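Local atomic coordinates of lytic chitin monooxygenase (Enterococcus faecalis, PDB entry 4A02), a protein that cleaves the glycosidic bonds of crystalline chitin oxidatively, using a copper ion, and acts synergistically with a chitinase in breaking chitin down. Residues A[21-35]-A[53-67]. Numbering follows the deposited sequence.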
loop_
_atom_site.group_PDB
_atom_site.type_symbol
_atom_site.label_atom_id
_atom_site.label_comp_id
_atom_site.label_asym_id
_atom_site.label_seq_id
_atom_site.Cartn_x
_atom_site.Cartn_y
_atom_site.Cartn_z
ATOM N N LEU A 21 -2.467 7.064 -14.262
ATOM C CA LEU A 21 -3.895 6.842 -14.233
ATOM C C LEU A 21 -4.560 7.560 -13.080
ATOM O O LEU A 21 -5.573 8.201 -13.282
ATOM C CB LEU A 21 -4.414 5.395 -14.068
ATOM C CG LEU A 21 -4.289 4.582 -15.343
ATOM C CD1 LEU A 21 -4.551 3.125 -14.973
ATOM C CD2 LEU A 21 -5.253 4.982 -16.452
ATOM N N ASN A 22 -4.019 7.486 -11.852
ATOM C CA ASN A 22 -4.529 8.316 -10.775
ATOM C C ASN A 22 -4.070 9.751 -10.986
ATOM O O ASN A 22 -2.987 9.991 -11.523
ATOM C CB ASN A 22 -4.065 7.831 -9.410
ATOM C CG ASN A 22 -4.823 6.652 -8.885
ATOM O OD1 ASN A 22 -5.998 6.426 -9.239
ATOM N ND2 ASN A 22 -4.212 5.909 -7.976
ATOM N N THR A 23 -4.900 10.680 -10.519
ATOM C CA THR A 23 -4.579 12.095 -10.541
ATOM C C THR A 23 -4.312 12.625 -9.145
ATOM O O THR A 23 -4.769 12.081 -8.134
ATOM C CB THR A 23 -5.684 12.882 -11.270
ATOM O OG1 THR A 23 -6.888 12.660 -10.592
ATOM C CG2 THR A 23 -5.717 12.536 -12.739
ATOM N N ASN A 24 -3.556 13.705 -9.117
ATOM C CA ASN A 24 -3.201 14.445 -7.899
ATOM C C ASN A 24 -2.827 13.539 -6.740
ATOM O O ASN A 24 -3.532 13.410 -5.731
ATOM C CB ASN A 24 -4.255 15.449 -7.502
ATOM C CG ASN A 24 -3.761 16.335 -6.381
ATOM O OD1 ASN A 24 -2.546 16.433 -6.151
ATOM N ND2 ASN A 24 -4.684 16.981 -5.686
ATOM N N VAL A 25 -1.625 12.953 -6.840
ATOM C CA VAL A 25 -1.046 12.141 -5.791
ATOM C C VAL A 25 0.160 12.875 -5.140
ATOM O O VAL A 25 0.991 12.262 -4.453
ATOM C CB VAL A 25 -0.621 10.754 -6.273
ATOM C CG1 VAL A 25 -1.840 9.931 -6.658
ATOM C CG2 VAL A 25 0.372 10.815 -7.399
ATOM N N GLY A 26 0.233 14.198 -5.297
ATOM C CA GLY A 26 1.339 14.939 -4.748
ATOM C C GLY A 26 2.658 14.420 -5.264
ATOM O O GLY A 26 2.815 14.085 -6.430
ATOM N N ARG A 27 3.641 14.360 -4.351
ATOM C CA ARG A 27 4.990 13.932 -4.717
ATOM C C ARG A 27 5.030 12.550 -5.334
ATOM O O ARG A 27 5.999 12.249 -6.028
ATOM C CB ARG A 27 5.910 13.924 -3.503
ATOM C CG ARG A 27 6.346 15.265 -2.978
ATOM C CD ARG A 27 7.079 15.127 -1.654
ATOM N NE ARG A 27 8.355 14.477 -1.864
ATOM C CZ ARG A 27 9.188 14.152 -0.893
ATOM N NH1 ARG A 27 8.906 14.414 0.350
ATOM N NH2 ARG A 27 10.322 13.574 -1.148
ATOM N N ALA A 28 4.028 11.701 -5.078
ATOM C CA ALA A 28 4.064 10.352 -5.638
ATOM C C ALA A 28 4.008 10.314 -7.135
ATOM O O ALA A 28 4.302 9.286 -7.737
ATOM C CB ALA A 28 2.945 9.506 -5.040
ATOM N N GLN A 29 3.629 11.438 -7.789
ATOM C CA GLN A 29 3.649 11.440 -9.237
ATOM C C GLN A 29 5.048 11.272 -9.754
ATOM O O GLN A 29 5.246 10.702 -10.855
ATOM C CB GLN A 29 2.994 12.733 -9.735
ATOM C CG GLN A 29 2.921 12.842 -11.241
ATOM C CD GLN A 29 2.198 14.087 -11.671
ATOM O OE1 GLN A 29 1.183 14.496 -11.085
ATOM N NE2 GLN A 29 2.645 14.719 -12.731
ATOM N N TRP A 30 6.038 11.744 -9.003
ATOM C CA TRP A 30 7.428 11.702 -9.366
ATOM C C TRP A 30 8.239 10.718 -8.530
ATOM O O TRP A 30 9.288 10.263 -9.014
ATOM C CB TRP A 30 8.063 13.126 -9.288
ATOM C CG TRP A 30 7.292 14.077 -10.173
ATOM C CD1 TRP A 30 7.439 14.301 -11.508
ATOM C CD2 TRP A 30 6.186 14.919 -9.774
ATOM N NE1 TRP A 30 6.533 15.208 -11.974
ATOM C CE2 TRP A 30 5.741 15.604 -10.909
ATOM C CE3 TRP A 30 5.529 15.148 -8.564
ATOM C CZ2 TRP A 30 4.676 16.498 -10.874
ATOM C CZ3 TRP A 30 4.509 16.026 -8.539
ATOM C CH2 TRP A 30 4.089 16.714 -9.667
ATOM N N GLU A 31 7.798 10.423 -7.310
ATOM C CA GLU A 31 8.592 9.560 -6.419
ATOM C C GLU A 31 7.653 8.647 -5.633
ATOM O O GLU A 31 7.536 8.657 -4.408
ATOM C CB GLU A 31 9.475 10.361 -5.464
ATOM C CG GLU A 31 9.816 11.776 -5.774
ATOM C CD GLU A 31 10.105 12.736 -4.678
ATOM O OE1 GLU A 31 11.146 12.653 -3.961
ATOM O OE2 GLU A 31 9.404 13.777 -4.456
ATOM N N PRO A 32 7.004 7.741 -6.368
ATOM C CA PRO A 32 6.104 6.778 -5.719
ATOM C C PRO A 32 6.823 5.825 -4.759
ATOM O O PRO A 32 6.165 5.215 -3.906
ATOM C CB PRO A 32 5.495 6.013 -6.902
ATOM C CG PRO A 32 6.555 6.128 -7.969
ATOM C CD PRO A 32 7.054 7.514 -7.838
ATOM N N GLN A 33 8.142 5.714 -4.917
ATOM C CA GLN A 33 8.975 4.832 -4.122
ATOM C C GLN A 33 9.369 5.398 -2.766
ATOM O O GLN A 33 10.053 4.703 -1.988
ATOM C CB GLN A 33 10.256 4.474 -4.887
ATOM C CG GLN A 33 11.274 5.599 -5.027
ATOM C CD GLN A 33 11.078 6.520 -6.170
ATOM O OE1 GLN A 33 9.986 6.615 -6.773
ATOM N NE2 GLN A 33 12.110 7.287 -6.512
ATOM N N SER A 34 9.000 6.647 -2.465
ATOM C CA SER A 34 9.575 7.380 -1.337
ATOM C C SER A 34 8.646 7.596 -0.165
ATOM O O SER A 34 8.833 8.548 0.610
ATOM C CB SER A 34 10.170 8.697 -1.839
ATOM O OG SER A 34 11.109 8.452 -2.830
ATOM N N ILE A 35 7.667 6.707 0.024
ATOM C CA ILE A 35 6.703 6.862 1.096
ATOM C C ILE A 35 7.248 6.116 2.334
ATOM O O ILE A 35 6.852 5.016 2.696
ATOM C CB ILE A 35 5.296 6.457 0.698
ATOM C CG1 ILE A 35 4.904 7.179 -0.585
ATOM C CG2 ILE A 35 4.333 6.743 1.825
ATOM C CD1 ILE A 35 3.523 6.818 -1.102
ATOM N N SER A 53 5.891 14.733 4.131
ATOM C CA SER A 53 5.573 16.017 3.558
ATOM C C SER A 53 5.512 15.932 2.051
ATOM O O SER A 53 6.401 15.390 1.408
ATOM C CB SER A 53 6.690 17.011 3.952
ATOM O OG SER A 53 6.728 17.229 5.320
ATOM N N GLY A 54 4.448 16.502 1.467
ATOM C CA GLY A 54 4.268 16.549 0.065
ATOM C C GLY A 54 3.469 15.397 -0.550
ATOM O O GLY A 54 3.139 15.468 -1.744
ATOM N N PHE A 55 3.209 14.380 0.261
ATOM C CA PHE A 55 2.399 13.246 -0.177
ATOM C C PHE A 55 0.956 13.320 0.316
ATOM O O PHE A 55 0.181 12.416 0.060
ATOM C CB PHE A 55 3.034 11.925 0.271
ATOM C CG PHE A 55 4.294 11.564 -0.462
ATOM C CD1 PHE A 55 5.535 11.943 -0.017
ATOM C CD2 PHE A 55 4.244 10.761 -1.597
ATOM C CE1 PHE A 55 6.693 11.560 -0.659
ATOM C CE2 PHE A 55 5.390 10.359 -2.250
ATOM C CZ PHE A 55 6.632 10.755 -1.784
ATOM N N GLU A 56 0.586 14.438 0.976
ATOM C CA GLU A 56 -0.749 14.550 1.551
ATOM C C GLU A 56 -1.881 14.358 0.553
ATOM O O GLU A 56 -2.934 13.880 0.996
ATOM C CB GLU A 56 -0.973 15.889 2.254
ATOM C CG GLU A 56 -0.000 16.276 3.324
ATOM C CD GLU A 56 1.318 16.890 2.891
ATOM O OE1 GLU A 56 1.635 16.956 1.680
ATOM O OE2 GLU A 56 2.100 17.300 3.815
ATOM N N PRO A 57 -1.788 14.687 -0.736
ATOM C CA PRO A 57 -2.951 14.424 -1.625
ATOM C C PRO A 57 -3.351 12.965 -1.631
ATOM O O PRO A 57 -4.535 12.656 -1.854
ATOM C CB PRO A 57 -2.496 14.932 -2.985
ATOM C CG PRO A 57 -1.487 16.018 -2.631
ATOM C CD PRO A 57 -0.735 15.423 -1.466
ATOM N N LEU A 58 -2.415 12.041 -1.396
ATOM C CA LEU A 58 -2.757 10.623 -1.301
ATOM C C LEU A 58 -3.752 10.331 -0.193
ATOM O O LEU A 58 -4.430 9.304 -0.241
ATOM C CB LEU A 58 -1.507 9.779 -1.051
ATOM C CG LEU A 58 -0.613 9.560 -2.278
ATOM C CD1 LEU A 58 0.712 8.963 -1.810
ATOM C CD2 LEU A 58 -1.273 8.624 -3.284
ATOM N N ASP A 59 -3.801 11.170 0.859
ATOM C CA ASP A 59 -4.696 10.934 1.955
ATOM C C ASP A 59 -6.114 11.350 1.647
ATOM O O ASP A 59 -7.016 11.071 2.465
ATOM C CB ASP A 59 -4.199 11.668 3.199
ATOM C CG ASP A 59 -2.861 11.164 3.680
ATOM O OD1 ASP A 59 -2.644 9.942 3.680
ATOM O OD2 ASP A 59 -2.026 12.031 4.090
ATOM N N GLU A 60 -6.360 11.986 0.521
ATOM C CA GLU A 60 -7.730 12.303 0.152
ATOM C C GLU A 60 -8.492 10.985 -0.004
ATOM O O GLU A 60 -7.936 9.950 -0.337
ATOM C CB GLU A 60 -7.722 13.152 -1.128
ATOM C CG GLU A 60 -7.099 14.511 -0.823
ATOM C CD GLU A 60 -6.924 15.444 -1.988
ATOM O OE1 GLU A 60 -7.577 15.235 -3.034
ATOM O OE2 GLU A 60 -6.147 16.423 -1.815
ATOM N N GLN A 61 -9.797 11.038 0.279
ATOM C CA GLN A 61 -10.575 9.800 0.319
ATOM C C GLN A 61 -12.035 10.103 -0.002
ATOM O O GLN A 61 -12.752 10.713 0.795
ATOM C CB GLN A 61 -10.436 9.134 1.692
ATOM C CG GLN A 61 -11.006 7.733 1.763
ATOM C CD GLN A 61 -10.450 6.807 0.710
ATOM O OE1 GLN A 61 -9.250 6.509 0.720
ATOM N NE2 GLN A 61 -11.290 6.318 -0.197
ATOM N N THR A 62 -12.440 9.697 -1.198
ATOM C CA THR A 62 -13.833 9.691 -1.613
ATOM C C THR A 62 -14.068 8.377 -2.333
ATOM O O THR A 62 -13.130 7.695 -2.744
ATOM C CB THR A 62 -14.248 10.867 -2.533
ATOM O OG1 THR A 62 -13.779 10.544 -3.831
ATOM C CG2 THR A 62 -13.663 12.185 -2.090
ATOM N N ALA A 63 -15.346 8.058 -2.560
ATOM C CA ALA A 63 -15.656 6.826 -3.271
ATOM C C ALA A 63 -15.202 6.823 -4.706
ATOM O O ALA A 63 -15.063 5.729 -5.294
ATOM C CB ALA A 63 -17.192 6.616 -3.233
ATOM N N THR A 64 -14.972 7.944 -5.318
ATOM C CA THR A 64 -14.607 8.060 -6.717
ATOM C C THR A 64 -13.191 8.612 -6.942
ATOM O O THR A 64 -12.780 8.740 -8.101
ATOM C CB THR A 64 -15.610 8.892 -7.498
ATOM O OG1 THR A 64 -15.682 10.183 -6.963
ATOM C CG2 THR A 64 -16.989 8.213 -7.420
ATOM N N ARG A 65 -12.433 8.914 -5.902
ATOM C CA ARG A 65 -11.172 9.595 -6.058
ATOM C C ARG A 65 -10.115 8.766 -6.787
ATOM O O ARG A 65 -9.277 9.325 -7.484
ATOM C CB ARG A 65 -10.647 9.999 -4.676
ATOM C CG ARG A 65 -9.411 10.856 -4.623
ATOM C CD ARG A 65 -9.635 12.276 -5.166
ATOM N NE ARG A 65 -8.438 13.095 -4.930
ATOM C CZ ARG A 65 -7.313 12.968 -5.633
ATOM N NH1 ARG A 65 -7.291 12.256 -6.731
ATOM N NH2 ARG A 65 -6.282 13.602 -5.239
ATOM N N TRP A 66 -10.095 7.455 -6.535
ATOM C CA TRP A 66 -8.980 6.611 -6.892
ATOM C C TRP A 66 -9.407 5.469 -7.790
ATOM O O TRP A 66 -10.509 4.920 -7.682
ATOM C CB TRP A 66 -8.334 6.026 -5.617
ATOM C CG TRP A 66 -7.956 7.031 -4.614
ATOM C CD1 TRP A 66 -8.428 7.180 -3.350
ATOM C CD2 TRP A 66 -6.982 8.108 -4.775
ATOM N NE1 TRP A 66 -7.839 8.235 -2.700
ATOM C CE2 TRP A 66 -6.941 8.822 -3.568
ATOM C CE3 TRP A 66 -6.169 8.527 -5.846
ATOM C CZ2 TRP A 66 -6.104 9.925 -3.376
ATOM C CZ3 TRP A 66 -5.354 9.604 -5.647
ATOM C CH2 TRP A 66 -5.325 10.293 -4.444
ATOM N N HIS A 67 -8.485 5.044 -8.680
ATOM C CA HIS A 67 -8.718 3.884 -9.527
ATOM C C HIS A 67 -8.585 2.594 -8.697
ATOM O O HIS A 67 -7.660 2.443 -7.909
ATOM C CB HIS A 67 -7.701 3.866 -10.678
ATOM C CG HIS A 67 -8.015 4.872 -11.710
ATOM N ND1 HIS A 67 -7.735 6.219 -11.518
ATOM C CD2 HIS A 67 -8.591 4.789 -12.907
ATOM C CE1 HIS A 67 -8.125 6.889 -12.584
ATOM N NE2 HIS A 67 -8.671 6.061 -13.441
HETATM O O HOH W 1 -5.566 3.719 -6.762
HETATM O O HOH W 2 -7.489 9.256 -9.788
HETATM O O HOH W 3 -7.626 16.903 -5.248
#
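Arg65 and Arg27 each join a carboxylate of their own segment to the other segment's backbone, Arg65 through two carbonyls and Arg27 through one. The Arg65 guanidinium gives NH1 to Thr23 O (2.9 Å, 175°) and NH2 to Asn24 O (2.8 Å), while NE and NH2 share Glu60 OE1; arginine suits the place because its planar donors serve several acceptors at once. Arg27, bent at chi3 (69°), sends NH1 almost straight along the C=O axis of Ser53 (2.9 Å to its O) and, in the conformer given, meets Glu31 side-on, NE to OE2 and NH2 to OE1. Asn22 OD1 accepts from His67 N and ND1, each at 2.9 Å; the ND1 bond, near the ring plane, holds the imidazole's rotation.

Arg27 N bonds to Gly54 O where close segments and backbone angles both call for glycine at 26 and 54. Beside them the flat Phe55 ring is sandwiched, Arg27 CB centred over one face (3.7 Å to the centroid) and Ile35 CG1 over the other. Branched Leu58 reaches Val25 with CD2 and Ile35 with CD1.

In this AA10 beta-sandwich the loops precede and follow strand 36-38; Ala28 and Ile35 touch Ala11 of helix 10-13, Trp66 touches Asp162 of strand 155-165, and Ser34 nears copper ligand His1.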